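Local coordinates for cell surface protein (Putative S-layer protein) (Clostridioides difficile R20291, PDB 5NJL) that mediates cell adhesion in vitro and probably acts as an adhesin in the cell-wall S-layer, built as an extended fold of three domains, at residues I141-K146 and F185-I190; N120-V125 and I164-N169; E93-Y98 and G194-K199; N169-T174 and I190-V195; K28-S33 and A87-A92. One frame throughout, in Å; residues are numbered along the deposited sequence.

How the interactions relate
Five contacts illustrate how long irregular loops are fastened to a small framework of helices and strands. Interactions 1, 2 and 4 form one cluster, their centres about 11 Å apart: Ile190 is common to 1 and 4, Asn169 to 2 and 4, and Leu193 packs on Leu166 and Ile122. Interaction 3, centred about 15 Å from both 2 and 4, closes the loop that contains 1 and 2, and Asp165 N bonds Gly194 O at 2.9 Å. Interaction 5 lies beyond it, about 15 Å from interaction 3 between centres, and is joined to it by Glu93 OE1 and Ser33 OG, 2.6 Å apart. One sulfate, probably from the crystallisation liquor, touches both 1 and 4.

Interaction 1 of 5, residues I141-K146 and F185-I190; sequences ITLRDK and FRVNKI. With SO4 (sulfate ion), chain I.
Asp145, the last residue of strand 138-145, meets Arg186 and Val187 through its carboxylate, a worked example of one acidic side chain docking an irregular loop. At the start of that loop the carbonyl of Phe185 takes a hydrogen bond from Arg186 NE, 2.8 Å from Phe185 O and close to the guanidinium plane. The Arg186 chain is bent at chi2 and chi3, and its guanidinium stacks on the Asp145 carboxylate, the planes 16° apart and Asp145 CG standing 3.4 Å above the centre of the guanidinium. Arg186 NH1 lies 3.4 Å from Asp145 OD2, a salt bridge of charges alone, since the oxygen is well out of the plane; NH1 gives hydrogen bonds to Thr147 O and Thr149 O, and OD2 is bonded to Thr151 OG1. Val187 uses its backbone, N donating to Asp145 OD1 at 2.9 Å on the syn side with an N-H...O angle of 156°. Its side chain turns to the strand, Val187 CB lying 4.1 Å from Leu143 CB. The 3-10 segment 187-189 then carries Lys189 away from the strand to a sulfate, NZ and O4 being 3.1 Å apart. Ile190 returns to the core, its CD1 3.7 Å from Leu143 CD1 where the two side chains cross at about a right angle. Around this buried contact, Leu143 and Ile190 both reach Ile122 of helix 122-125, Phe185 touches Val125 of the same helix, and strand 126-133 supplies Val128 against Leu143 and Ala126 against Val187.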
# COMPACT_ATOMS: atom_id res chain seq x y z
N ILE A 141 12.42 17.67 23.72
CA ILE A 141 13.48 18.58 23.35
C ILE A 141 13.44 19.80 24.26
O ILE A 141 12.41 20.47 24.38
CB ILE A 141 13.35 18.94 21.89
CG1 ILE A 141 13.53 17.66 21.04
CG2 ILE A 141 14.39 19.98 21.48
CD1 ILE A 141 13.04 17.84 19.63
N THR A 142 14.57 20.10 24.91
CA THR A 142 14.62 21.21 25.86
C THR A 142 15.74 22.15 25.42
O THR A 142 16.89 21.73 25.25
CB THR A 142 14.81 20.70 27.29
OG1 THR A 142 13.58 20.11 27.72
CG2 THR A 142 15.19 21.80 28.25
N LEU A 143 15.38 23.42 25.26
CA LEU A 143 16.24 24.46 24.73
C LEU A 143 16.41 25.54 25.77
O LEU A 143 15.47 25.85 26.52
CB LEU A 143 15.60 25.09 23.49
CG LEU A 143 15.13 24.15 22.38
CD1 LEU A 143 14.40 24.91 21.29
CD2 LEU A 143 16.30 23.39 21.79
N ARG A 144 17.59 26.14 25.79
CA ARG A 144 17.84 27.33 26.58
C ARG A 144 18.71 28.28 25.79
O ARG A 144 19.67 27.84 25.17
CB ARG A 144 18.54 26.85 27.84
CG ARG A 144 18.85 27.83 28.90
CD ARG A 144 19.34 27.06 30.14
NE ARG A 144 20.68 26.50 29.91
CZ ARG A 144 21.49 26.04 30.85
NH1 ARG A 144 21.12 26.00 32.13
NH2 ARG A 144 22.70 25.61 30.48
N ASP A 145 18.40 29.57 25.83
CA ASP A 145 19.22 30.58 25.14
C ASP A 145 20.65 30.54 25.75
O ASP A 145 20.81 30.33 26.95
CB ASP A 145 18.67 32.00 25.31
CG ASP A 145 17.21 32.17 24.86
OD1 ASP A 145 16.93 31.93 23.67
OD2 ASP A 145 16.38 32.63 25.70
N LYS A 146 21.67 30.65 24.90
CA LYS A 146 23.07 30.67 25.37
C LYS A 146 23.45 31.98 26.06
O LYS A 146 24.23 31.95 27.00
CB LYS A 146 24.02 30.44 24.20
CG LYS A 146 23.89 29.05 23.60
CD LYS A 146 24.82 28.87 22.41
CE LYS A 146 25.08 27.38 22.15
NZ LYS A 146 25.67 27.23 20.80
N PHE A 185 15.77 37.25 19.06
CA PHE A 185 15.15 35.91 19.13
C PHE A 185 15.37 35.27 20.51
O PHE A 185 16.48 35.31 21.02
CB PHE A 185 15.74 35.00 18.07
CG PHE A 185 15.23 33.58 18.13
CD1 PHE A 185 14.01 33.25 17.55
CD2 PHE A 185 15.95 32.60 18.79
CE1 PHE A 185 13.53 31.95 17.61
CE2 PHE A 185 15.47 31.29 18.85
CZ PHE A 185 14.26 30.97 18.26
N ARG A 186 14.33 34.71 21.10
CA ARG A 186 14.43 33.97 22.36
C ARG A 186 13.71 32.63 22.16
O ARG A 186 12.65 32.59 21.50
CB ARG A 186 13.79 34.73 23.53
CG ARG A 186 14.42 36.07 23.89
CD ARG A 186 15.74 35.90 24.62
NE ARG A 186 16.89 35.69 23.74
CZ ARG A 186 18.14 35.43 24.14
NH1 ARG A 186 18.45 35.37 25.42
NH2 ARG A 186 19.10 35.25 23.23
N VAL A 187 14.26 31.56 22.72
CA VAL A 187 13.65 30.23 22.48
C VAL A 187 12.24 30.10 23.04
O VAL A 187 11.45 29.28 22.54
CB VAL A 187 14.53 29.05 22.95
CG1 VAL A 187 15.82 29.01 22.15
CG2 VAL A 187 14.79 29.09 24.44
N ASN A 188 11.90 30.86 24.08
CA ASN A 188 10.53 30.78 24.63
C ASN A 188 9.45 31.32 23.69
O ASN A 188 8.31 31.14 23.99
CB ASN A 188 10.39 31.39 26.03
CG ASN A 188 10.51 32.91 26.05
OD1 ASN A 188 11.03 33.55 25.13
ND2 ASN A 188 10.05 33.48 27.14
N LYS A 189 9.82 31.94 22.59
CA LYS A 189 8.86 32.31 21.54
C LYS A 189 8.54 31.16 20.53
O LYS A 189 7.65 31.31 19.70
CB LYS A 189 9.36 33.54 20.81
CG LYS A 189 9.55 34.76 21.71
CD LYS A 189 8.29 35.11 22.50
CE LYS A 189 8.38 36.49 23.14
NZ LYS A 189 7.28 36.69 24.12
N ILE A 190 9.25 30.04 20.63
CA ILE A 190 9.00 28.87 19.77
C ILE A 190 7.71 28.23 20.22
O ILE A 190 7.51 27.98 21.41
CB ILE A 190 10.14 27.84 19.83
CG1 ILE A 190 11.40 28.44 19.25
CG2 ILE A 190 9.75 26.53 19.09
CD1 ILE A 190 12.65 27.60 19.50
S SO4 I . 3.74 36.00 22.45
O1 SO4 I . 4.72 36.67 21.56
O2 SO4 I . 3.24 34.75 21.84
O3 SO4 I . 2.60 36.92 22.69
O4 SO4 I . 4.39 35.66 23.73

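Interaction 2 of 5, residues N120-V125 and I164-N169; sequences NGIYKV and IDLTAN. With SO4 (sulfate ion), chain M.
A type I beta turn from Asp165 to Ala168 sets Leu166 and Thr167 against Gly121, Ile122 and Tyr123, beside the short, weakly bonded helix of about 122-125. The central bond runs from Ile122 N to Leu166 O, 2.8 Å long and nearly along the C=O axis. Close beside it the backbones almost touch: Gly121, with a positive phi of 54° and no side chain, brings its CA to 3.6 Å from Thr167 O in a CA-H...O contact. The turn is stiffened from within by an Asx turn. Asp165 OD1 accepts from Thr167 N, which comes from above the carboxylate plane, and also from Thr167 OG1 at 2.6 Å, both donors lying on the same face of that plane. The bond to OG1 is consistent with a fixed rotamer, in which Thr167 CG2 lies at the edge of the Tyr123 ring, 4.0 Å from Tyr123 CE2. Tyr123, its CG anti to the carbonyl carbon (chi1 -63°), crosses Leu166 at about a right angle, with Tyr123 CE2 3.5 Å from Leu166 CB. Ile111 of helix 101-115 and Val128 of strand 126-133 touch both Tyr123 and Leu166. A water at the ring edge joins Tyr123 OH, 2.8 Å away, to the backbone Leu166 N. At the other end of the contact, Gly121 N points almost straight at O1 of a sulfate, 3.2 Å distant, an anion that may be favoured by the neighbouring backbone N-H groups.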
# COMPACT_ATOMS: atom_id res chain seq x y z
N ASN A 120 24.34 25.69 13.21
CA ASN A 120 23.24 26.18 12.38
C ASN A 120 21.90 26.22 13.12
O ASN A 120 21.66 25.41 14.00
CB ASN A 120 23.08 25.31 11.14
CG ASN A 120 24.24 25.47 10.17
OD1 ASN A 120 24.45 26.54 9.61
ND2 ASN A 120 25.00 24.41 10.00
N GLY A 121 21.04 27.14 12.69
CA GLY A 121 19.69 27.27 13.21
C GLY A 121 19.68 27.41 14.72
O GLY A 121 20.47 28.17 15.29
N ILE A 122 18.84 26.60 15.37
CA ILE A 122 18.64 26.70 16.82
C ILE A 122 19.92 26.36 17.58
O ILE A 122 20.24 27.00 18.57
CB ILE A 122 17.43 25.85 17.27
CG1 ILE A 122 16.15 26.43 16.66
CG2 ILE A 122 17.32 25.81 18.80
CD1 ILE A 122 14.91 25.58 16.85
N TYR A 123 20.70 25.39 17.07
CA TYR A 123 21.93 24.99 17.73
C TYR A 123 22.94 26.12 17.94
O TYR A 123 23.71 26.07 18.90
CB TYR A 123 22.63 23.89 16.95
CG TYR A 123 21.89 22.58 16.83
CD1 TYR A 123 21.84 21.68 17.89
CD2 TYR A 123 21.31 22.21 15.62
CE1 TYR A 123 21.20 20.46 17.76
CE2 TYR A 123 20.67 20.98 15.47
CZ TYR A 123 20.61 20.12 16.53
OH TYR A 123 19.98 18.91 16.40
N LYS A 124 22.93 27.11 17.05
CA LYS A 124 23.82 28.27 17.15
C LYS A 124 23.53 29.16 18.36
O LYS A 124 24.44 29.71 18.94
CB LYS A 124 23.71 29.12 15.88
CG LYS A 124 24.77 30.20 15.75
CD LYS A 124 24.66 30.90 14.40
CE LYS A 124 25.69 32.02 14.27
NZ LYS A 124 27.10 31.53 14.32
N VAL A 125 22.25 29.30 18.70
CA VAL A 125 21.82 30.27 19.70
C VAL A 125 21.27 29.66 20.98
O VAL A 125 20.89 30.40 21.89
CB VAL A 125 20.77 31.22 19.08
CG1 VAL A 125 21.41 32.01 17.94
CG2 VAL A 125 19.50 30.47 18.62
N ILE A 164 11.37 16.43 12.99
CA ILE A 164 11.71 17.82 13.24
C ILE A 164 13.18 18.06 12.87
O ILE A 164 13.96 17.11 12.70
CB ILE A 164 11.29 18.32 14.66
CG1 ILE A 164 11.68 17.39 15.80
CG2 ILE A 164 9.79 18.47 14.76
CD1 ILE A 164 13.14 17.13 15.85
N ASP A 165 13.56 19.32 12.71
CA ASP A 165 14.91 19.70 12.31
C ASP A 165 15.25 20.99 13.03
O ASP A 165 14.66 22.03 12.74
CB ASP A 165 14.92 19.87 10.79
CG ASP A 165 16.29 20.25 10.22
OD1 ASP A 165 17.31 20.43 10.94
OD2 ASP A 165 16.31 20.38 8.97
N LEU A 166 16.19 20.92 13.97
CA LEU A 166 16.57 22.08 14.77
C LEU A 166 17.45 23.09 14.01
O LEU A 166 17.69 24.19 14.51
CB LEU A 166 17.26 21.64 16.06
CG LEU A 166 16.43 20.74 16.97
CD1 LEU A 166 17.22 20.34 18.21
CD2 LEU A 166 15.14 21.42 17.37
N THR A 167 17.93 22.72 12.80
CA THR A 167 18.57 23.68 11.91
C THR A 167 17.57 24.52 11.12
O THR A 167 17.95 25.57 10.59
CB THR A 167 19.56 23.01 10.91
OG1 THR A 167 18.84 22.26 9.94
CG2 THR A 167 20.51 22.11 11.63
N ALA A 168 16.31 24.09 11.02
CA ALA A 168 15.27 24.84 10.35
C ALA A 168 14.65 25.91 11.27
O ALA A 168 14.67 25.82 12.50
CB ALA A 168 14.18 23.90 9.84
N ASN A 169 14.03 26.89 10.63
CA ASN A 169 13.35 27.96 11.32
C ASN A 169 12.14 27.42 12.07
O ASN A 169 11.28 26.77 11.47
CB ASN A 169 12.86 29.01 10.32
CG ASN A 169 13.99 29.84 9.72
OD1 ASN A 169 15.15 29.63 9.99
ND2 ASN A 169 13.61 30.85 8.94
S SO4 M . 21.74 30.16 11.30
O1 SO4 M . 22.06 29.06 10.36
O2 SO4 M . 22.44 31.39 10.87
O3 SO4 M . 20.28 30.40 11.34
O4 SO4 M . 22.21 29.82 12.67
O HOH W 1 18.32 18.59 14.14

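Interaction 3 of 5, residues E93-Y98 and G194-K199; sequences EATEKY and GVAGAK. With SO4 (sulfate ion), chain P.
Thr95 turns its hydroxyl beside its own backbone N and anti to the carbonyl carbon (chi1 -55°), and OG1 donates to Ala196 O at 2.9 Å. The same torsion sets CG2 anti to the N, where it lies 4.0 Å from Ala196 CB. Lys199 has its CG anti to the carbonyl carbon (chi1 -71°). Farther out, its side chain crosses that of Glu96 at an oblique angle; Lys199 CD rests 3.7 Å from Glu96 CD, yet the charged atoms Glu96 OE1 and Lys199 NZ stay 5.5 Å apart, so any attraction acts at a distance. The backbone motif is a minimal antiparallel sheet of strands 93-94 and 199-200, in which Ala94 and Lys199 form a hydrogen-bonded pair. Ala94 N gives to Lys199 O at 3.0 Å, and Lys199 N returns a nearly straight bond of 2.9 Å to Ala94 O. These two chains are the paths into and out of the domain that holds the three-stranded sheet 126-158. The touching parts, 93-96 and 195-199, run 122° apart end to end, and a water accepts from Glu96 N and donates to Gly197 O. Gly197 N is bonded to a sulfate oxygen, O4, at 2.7 Å, while Glu93 directs its carboxylate elsewhere, to Ser33 OG.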
# COMPACT_ATOMS: atom_id res chain seq x y z
N GLU A 93 4.21 14.57 -1.78
CA GLU A 93 5.41 14.61 -0.95
C GLU A 93 5.05 15.18 0.43
O GLU A 93 4.07 15.94 0.59
CB GLU A 93 6.55 15.36 -1.66
CG GLU A 93 6.25 16.80 -2.01
CD GLU A 93 5.32 16.95 -3.23
OE1 GLU A 93 5.66 16.38 -4.29
OE2 GLU A 93 4.26 17.62 -3.10
N ALA A 94 5.80 14.73 1.43
CA ALA A 94 5.57 15.14 2.82
C ALA A 94 6.77 14.79 3.69
O ALA A 94 7.57 13.90 3.34
CB ALA A 94 4.35 14.45 3.39
N THR A 95 6.90 15.51 4.81
CA THR A 95 7.91 15.16 5.82
C THR A 95 7.56 13.80 6.40
O THR A 95 6.41 13.53 6.73
CB THR A 95 7.93 16.18 6.96
OG1 THR A 95 8.13 17.47 6.40
CG2 THR A 95 9.07 15.85 7.96
N GLU A 96 8.55 12.93 6.48
CA GLU A 96 8.35 11.63 7.08
C GLU A 96 8.01 11.77 8.56
O GLU A 96 8.41 12.74 9.21
CB GLU A 96 9.59 10.74 6.84
CG GLU A 96 9.62 10.31 5.37
CD GLU A 96 10.70 9.32 4.97
OE1 GLU A 96 11.75 9.24 5.64
OE2 GLU A 96 10.51 8.66 3.91
N LYS A 97 7.25 10.81 9.07
CA LYS A 97 6.81 10.79 10.45
C LYS A 97 7.59 9.77 11.30
O LYS A 97 8.10 8.78 10.79
CB LYS A 97 5.33 10.48 10.50
CG LYS A 97 4.44 11.50 9.80
CD LYS A 97 3.01 11.02 9.82
CE LYS A 97 2.02 12.15 9.53
NZ LYS A 97 0.68 11.56 9.30
N TYR A 98 7.64 10.02 12.61
CA TYR A 98 8.09 9.01 13.56
C TYR A 98 7.05 7.89 13.59
O TYR A 98 5.88 8.14 13.85
CB TYR A 98 8.29 9.62 14.97
CG TYR A 98 9.27 10.79 14.95
CD1 TYR A 98 10.63 10.55 14.83
CD2 TYR A 98 8.83 12.10 14.98
CE1 TYR A 98 11.53 11.59 14.80
CE2 TYR A 98 9.71 13.15 14.96
CZ TYR A 98 11.06 12.90 14.85
OH TYR A 98 11.94 13.91 14.77
N GLY A 194 10.64 23.59 13.43
CA GLY A 194 10.61 23.37 11.98
C GLY A 194 10.75 21.89 11.67
O GLY A 194 11.29 21.11 12.47
N VAL A 195 10.27 21.51 10.50
CA VAL A 195 10.30 20.11 10.11
C VAL A 195 11.40 19.79 9.10
O VAL A 195 11.97 20.66 8.44
CB VAL A 195 8.92 19.65 9.60
CG1 VAL A 195 7.92 19.74 10.72
CG2 VAL A 195 8.47 20.45 8.38
N ALA A 196 11.70 18.51 8.96
CA ALA A 196 12.66 18.03 8.00
C ALA A 196 12.05 18.20 6.59
O ALA A 196 10.86 18.49 6.44
CB ALA A 196 13.04 16.58 8.28
N GLY A 197 12.90 18.06 5.59
CA GLY A 197 12.49 18.28 4.20
C GLY A 197 11.49 17.22 3.77
O GLY A 197 11.49 16.10 4.29
N ALA A 198 10.58 17.62 2.89
CA ALA A 198 9.57 16.71 2.36
C ALA A 198 10.24 15.67 1.47
O ALA A 198 11.26 15.94 0.84
CB ALA A 198 8.50 17.46 1.59
N LYS A 199 9.70 14.46 1.48
CA LYS A 199 10.19 13.37 0.66
C LYS A 199 9.02 12.80 -0.10
O LYS A 199 7.89 12.88 0.35
CB LYS A 199 10.79 12.28 1.54
CG LYS A 199 12.12 12.68 2.20
CD LYS A 199 12.82 11.45 2.77
CE LYS A 199 14.08 11.78 3.55
NZ LYS A 199 15.01 12.65 2.78
S SO4 P . 16.45 17.81 5.07
O1 SO4 P . 16.67 16.34 5.19
O2 SO4 P . 15.84 18.14 3.76
O3 SO4 P . 17.76 18.50 5.16
O4 SO4 P . 15.57 18.25 6.18
O HOH W 2 11.19 13.84 5.85

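Interaction 4 of 5, residues N169-T174 and I190-V195; sequences NPVDST and IVKLGV. With SO4 (sulfate ion), chain I.
Val171 pairs with Lys192 in a single antiparallel bridge distorted into a classic beta bulge: Val191 and Lys192 both face Val171. Val171 N donates to Lys192 O at 2.9 Å, almost straight, and Val171 O is gripped twice, by Val191 N at 2.8 Å and by Lys192 N at 3.3 Å. The lysine CG occupies the crowded position between backbone N and carbonyl carbon (chi1 56°), which brings it alongside the valine, both side chains pointing the same way with Val171 CB and Lys192 CG 3.8 Å apart. Pro170 packs on Ile190, Pro170 CG lying 3.8 Å from Ile190 CG1; Ile122 of helix 122-125 also touches Pro170. Farther along, Val191 CG2 reaches 3.8 Å from Ser173 N, where an Asx turn, Asp172 OD1 taking Thr174 N and OG1, bends the chain. Ser173 OG donates to a sulfate oxygen, O2, at 2.7 Å, the anion that Lys189 also holds. Polar contact across the two segments thus falls to main-chain atoms, with alkyl groups packed around them, and the doubled bonding of Val171 O accommodates the extra residue of the bulge without leaving the neighbouring amide unbonded.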
# COMPACT_ATOMS: atom_id res chain seq x y z
N ASN A 169 14.03 26.89 10.63
CA ASN A 169 13.35 27.96 11.32
C ASN A 169 12.14 27.42 12.07
O ASN A 169 11.28 26.77 11.47
CB ASN A 169 12.86 29.01 10.32
CG ASN A 169 13.99 29.84 9.72
OD1 ASN A 169 15.15 29.63 9.99
ND2 ASN A 169 13.61 30.85 8.94
N PRO A 170 12.07 27.66 13.39
CA PRO A 170 10.87 27.27 14.10
C PRO A 170 9.75 28.27 13.84
O PRO A 170 9.96 29.29 13.19
CB PRO A 170 11.33 27.29 15.56
CG PRO A 170 12.34 28.39 15.60
CD PRO A 170 13.06 28.27 14.29
N VAL A 171 8.57 27.98 14.35
CA VAL A 171 7.39 28.80 14.22
C VAL A 171 7.01 29.45 15.54
O VAL A 171 6.99 28.78 16.58
CB VAL A 171 6.22 27.96 13.69
CG1 VAL A 171 4.96 28.77 13.53
CG2 VAL A 171 6.62 27.32 12.38
N ASP A 172 6.69 30.74 15.48
CA ASP A 172 6.23 31.48 16.65
C ASP A 172 4.70 31.64 16.67
O ASP A 172 4.00 31.03 15.84
CB ASP A 172 7.03 32.81 16.78
CG ASP A 172 6.58 33.93 15.83
OD1 ASP A 172 5.63 33.74 15.04
OD2 ASP A 172 7.23 35.04 15.89
N SER A 173 4.19 32.45 17.57
CA SER A 173 2.74 32.52 17.80
C SER A 173 2.00 33.27 16.68
O SER A 173 0.79 33.14 16.55
CB SER A 173 2.44 33.17 19.15
OG SER A 173 2.97 34.49 19.19
N THR A 174 2.73 34.00 15.85
CA THR A 174 2.13 34.64 14.68
C THR A 174 1.96 33.70 13.52
O THR A 174 1.37 34.08 12.53
CB THR A 174 2.98 35.81 14.13
OG1 THR A 174 4.20 35.30 13.53
CG2 THR A 174 3.29 36.80 15.20
N ILE A 190 9.25 30.04 20.63
CA ILE A 190 9.00 28.87 19.77
C ILE A 190 7.71 28.23 20.22
O ILE A 190 7.51 27.98 21.41
CB ILE A 190 10.14 27.84 19.83
CG1 ILE A 190 11.40 28.44 19.25
CG2 ILE A 190 9.75 26.53 19.09
CD1 ILE A 190 12.65 27.60 19.50
N VAL A 191 6.81 28.02 19.27
CA VAL A 191 5.58 27.29 19.47
C VAL A 191 5.73 25.89 18.89
O VAL A 191 5.26 24.93 19.49
CB VAL A 191 4.37 28.03 18.85
CG1 VAL A 191 3.13 27.14 18.81
CG2 VAL A 191 4.09 29.30 19.65
N LYS A 192 6.36 25.78 17.74
CA LYS A 192 6.69 24.47 17.21
C LYS A 192 7.96 24.51 16.43
O LYS A 192 8.35 25.57 15.91
CB LYS A 192 5.51 23.89 16.40
CG LYS A 192 5.01 24.74 15.27
CD LYS A 192 3.68 24.20 14.71
CE LYS A 192 3.17 25.13 13.62
NZ LYS A 192 1.94 24.70 12.93
N LEU A 193 8.65 23.39 16.40
CA LEU A 193 9.90 23.28 15.70
C LEU A 193 9.66 23.13 14.21
O LEU A 193 8.61 22.63 13.77
CB LEU A 193 10.72 22.12 16.22
CG LEU A 193 11.08 22.15 17.70
CD1 LEU A 193 11.65 20.81 18.10
CD2 LEU A 193 12.09 23.27 17.94
N GLY A 194 10.64 23.59 13.43
CA GLY A 194 10.61 23.37 11.98
C GLY A 194 10.75 21.89 11.67
O GLY A 194 11.29 21.11 12.47
N VAL A 195 10.27 21.51 10.50
CA VAL A 195 10.30 20.11 10.11
C VAL A 195 11.40 19.79 9.10
O VAL A 195 11.97 20.66 8.44
CB VAL A 195 8.92 19.65 9.60
CG1 VAL A 195 7.92 19.74 10.72
CG2 VAL A 195 8.47 20.45 8.38
S SO4 I . 3.74 36.00 22.45
O1 SO4 I . 4.72 36.67 21.56
O2 SO4 I . 3.24 34.75 21.84
O3 SO4 I . 2.60 36.92 22.69
O4 SO4 I . 4.39 35.66 23.73

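Interaction 5 of 5, residues K28-S33 and A87-A92; sequences KYTGGS and ANEVVA
Tyr29 lies against the backbone of Val90, Val91 and Ala92 and can be followed atom by atom. Its CB is 3.4 Å from Val90 O, which also sits at the ring edge, in plane. Chi1 of -64° puts CG anti to the carbonyl carbon; farther out, Tyr29 CD1 comes within 3.4 Å of Val91 C, and CE1 within 3.4 Å of Ala92 CA. Ala92 CB stands over one ring face in a CH-pi contact, 3.8 Å from the centroid and 23° off the normal, offset toward the rim. At the tip, OH is hydrogen-bonded to Gly81 O. Beyond the tyrosine, Thr30 imitates a strand partner. Its N donates to Val90 O at 2.8 Å, in the carbonyl plane, while its OG1, set between backbone N and carbonyl carbon (chi1 58°), accepts from Val90 N at 2.8 Å; a hydroxyl thus takes the part that a main-chain carbonyl plays in a sheet. Gly31 N adds a weak bond to the same Val90 O. Strand 90-91 pairs through Val91 with Ile83 of strand 83-84, so the loop 28-33 is attached to a small two-stranded sheet. The extended Glu89 chain passes Thr30 O, and Val91 CG1 packs on the Gly31 carbonyl. One water donates to Gly31 O at 2.7 Å and accepts from Ala92 N at 3.0 Å, finishing the link. Both polar groups of Val90 are therefore engaged by neighbouring residues of one loop, which fixes the position of that loop along the strand.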
# COMPACT_ATOMS: atom_id res chain seq x y z
N LYS A 28 -6.56 13.41 -9.06
CA LYS A 28 -5.29 14.08 -9.26
C LYS A 28 -4.82 14.76 -7.96
O LYS A 28 -5.62 15.18 -7.13
CB LYS A 28 -5.45 15.17 -10.34
CG LYS A 28 -5.96 14.71 -11.71
CD LYS A 28 -6.49 15.92 -12.49
CE LYS A 28 -6.63 15.62 -13.97
NZ LYS A 28 -7.63 14.54 -14.22
N TYR A 29 -3.52 14.96 -7.85
CA TYR A 29 -2.98 15.80 -6.79
C TYR A 29 -3.52 17.23 -6.97
O TYR A 29 -3.69 17.70 -8.10
CB TYR A 29 -1.46 15.77 -6.82
CG TYR A 29 -0.85 14.41 -6.54
CD1 TYR A 29 -0.72 13.94 -5.22
CD2 TYR A 29 -0.36 13.60 -7.58
CE1 TYR A 29 -0.17 12.70 -4.96
CE2 TYR A 29 0.18 12.34 -7.32
CZ TYR A 29 0.28 11.88 -6.02
OH TYR A 29 0.84 10.66 -5.73
N THR A 30 -3.83 17.90 -5.86
CA THR A 30 -4.40 19.25 -5.89
C THR A 30 -3.42 20.27 -5.33
O THR A 30 -3.81 21.40 -5.08
CB THR A 30 -5.74 19.33 -5.14
OG1 THR A 30 -5.55 18.91 -3.78
CG2 THR A 30 -6.79 18.47 -5.83
N GLY A 31 -2.16 19.87 -5.14
CA GLY A 31 -1.11 20.81 -4.73
C GLY A 31 0.26 20.18 -4.75
O GLY A 31 0.42 18.99 -5.08
N GLY A 32 1.27 20.99 -4.39
CA GLY A 32 2.65 20.59 -4.42
C GLY A 32 3.20 20.31 -5.81
O GLY A 32 2.59 20.69 -6.81
N SER A 33 4.34 19.63 -5.86
CA SER A 33 5.09 19.47 -7.12
C SER A 33 4.29 18.71 -8.19
O SER A 33 4.47 18.97 -9.38
CB SER A 33 6.44 18.79 -6.89
OG SER A 33 6.29 17.41 -6.56
N ALA A 87 -2.64 22.92 4.15
CA ALA A 87 -3.51 23.77 3.32
C ALA A 87 -4.69 23.03 2.65
O ALA A 87 -5.36 23.59 1.75
CB ALA A 87 -2.68 24.51 2.29
N ASN A 88 -4.96 21.81 3.09
CA ASN A 88 -6.07 20.98 2.63
C ASN A 88 -5.97 20.60 1.14
O ASN A 88 -6.98 20.46 0.47
CB ASN A 88 -7.43 21.67 2.96
CG ASN A 88 -8.61 20.70 3.03
OD1 ASN A 88 -8.44 19.50 3.24
ND2 ASN A 88 -9.84 21.22 2.87
N GLU A 89 -4.73 20.42 0.67
CA GLU A 89 -4.43 19.97 -0.69
C GLU A 89 -3.92 18.56 -0.61
O GLU A 89 -3.22 18.21 0.34
CB GLU A 89 -3.32 20.80 -1.31
CG GLU A 89 -3.72 22.24 -1.52
CD GLU A 89 -2.57 23.19 -1.88
OE1 GLU A 89 -1.34 22.94 -1.65
OE2 GLU A 89 -2.94 24.27 -2.35
N VAL A 90 -4.25 17.76 -1.61
CA VAL A 90 -3.73 16.41 -1.74
C VAL A 90 -2.40 16.47 -2.49
O VAL A 90 -2.35 16.84 -3.67
CB VAL A 90 -4.76 15.49 -2.43
CG1 VAL A 90 -4.20 14.08 -2.58
CG2 VAL A 90 -6.07 15.48 -1.65
N VAL A 91 -1.32 16.07 -1.81
CA VAL A 91 0.03 16.21 -2.33
C VAL A 91 0.80 14.89 -2.35
O VAL A 91 0.42 13.93 -1.67
CB VAL A 91 0.82 17.29 -1.57
CG1 VAL A 91 0.05 18.61 -1.62
CG2 VAL A 91 1.07 16.89 -0.12
N ALA A 92 1.87 14.87 -3.13
CA ALA A 92 2.67 13.68 -3.41
C ALA A 92 3.88 13.51 -2.49
O ALA A 92 4.51 12.44 -2.45
CB ALA A 92 3.17 13.74 -4.85
O HOH W 3 2.42 17.11 -5.01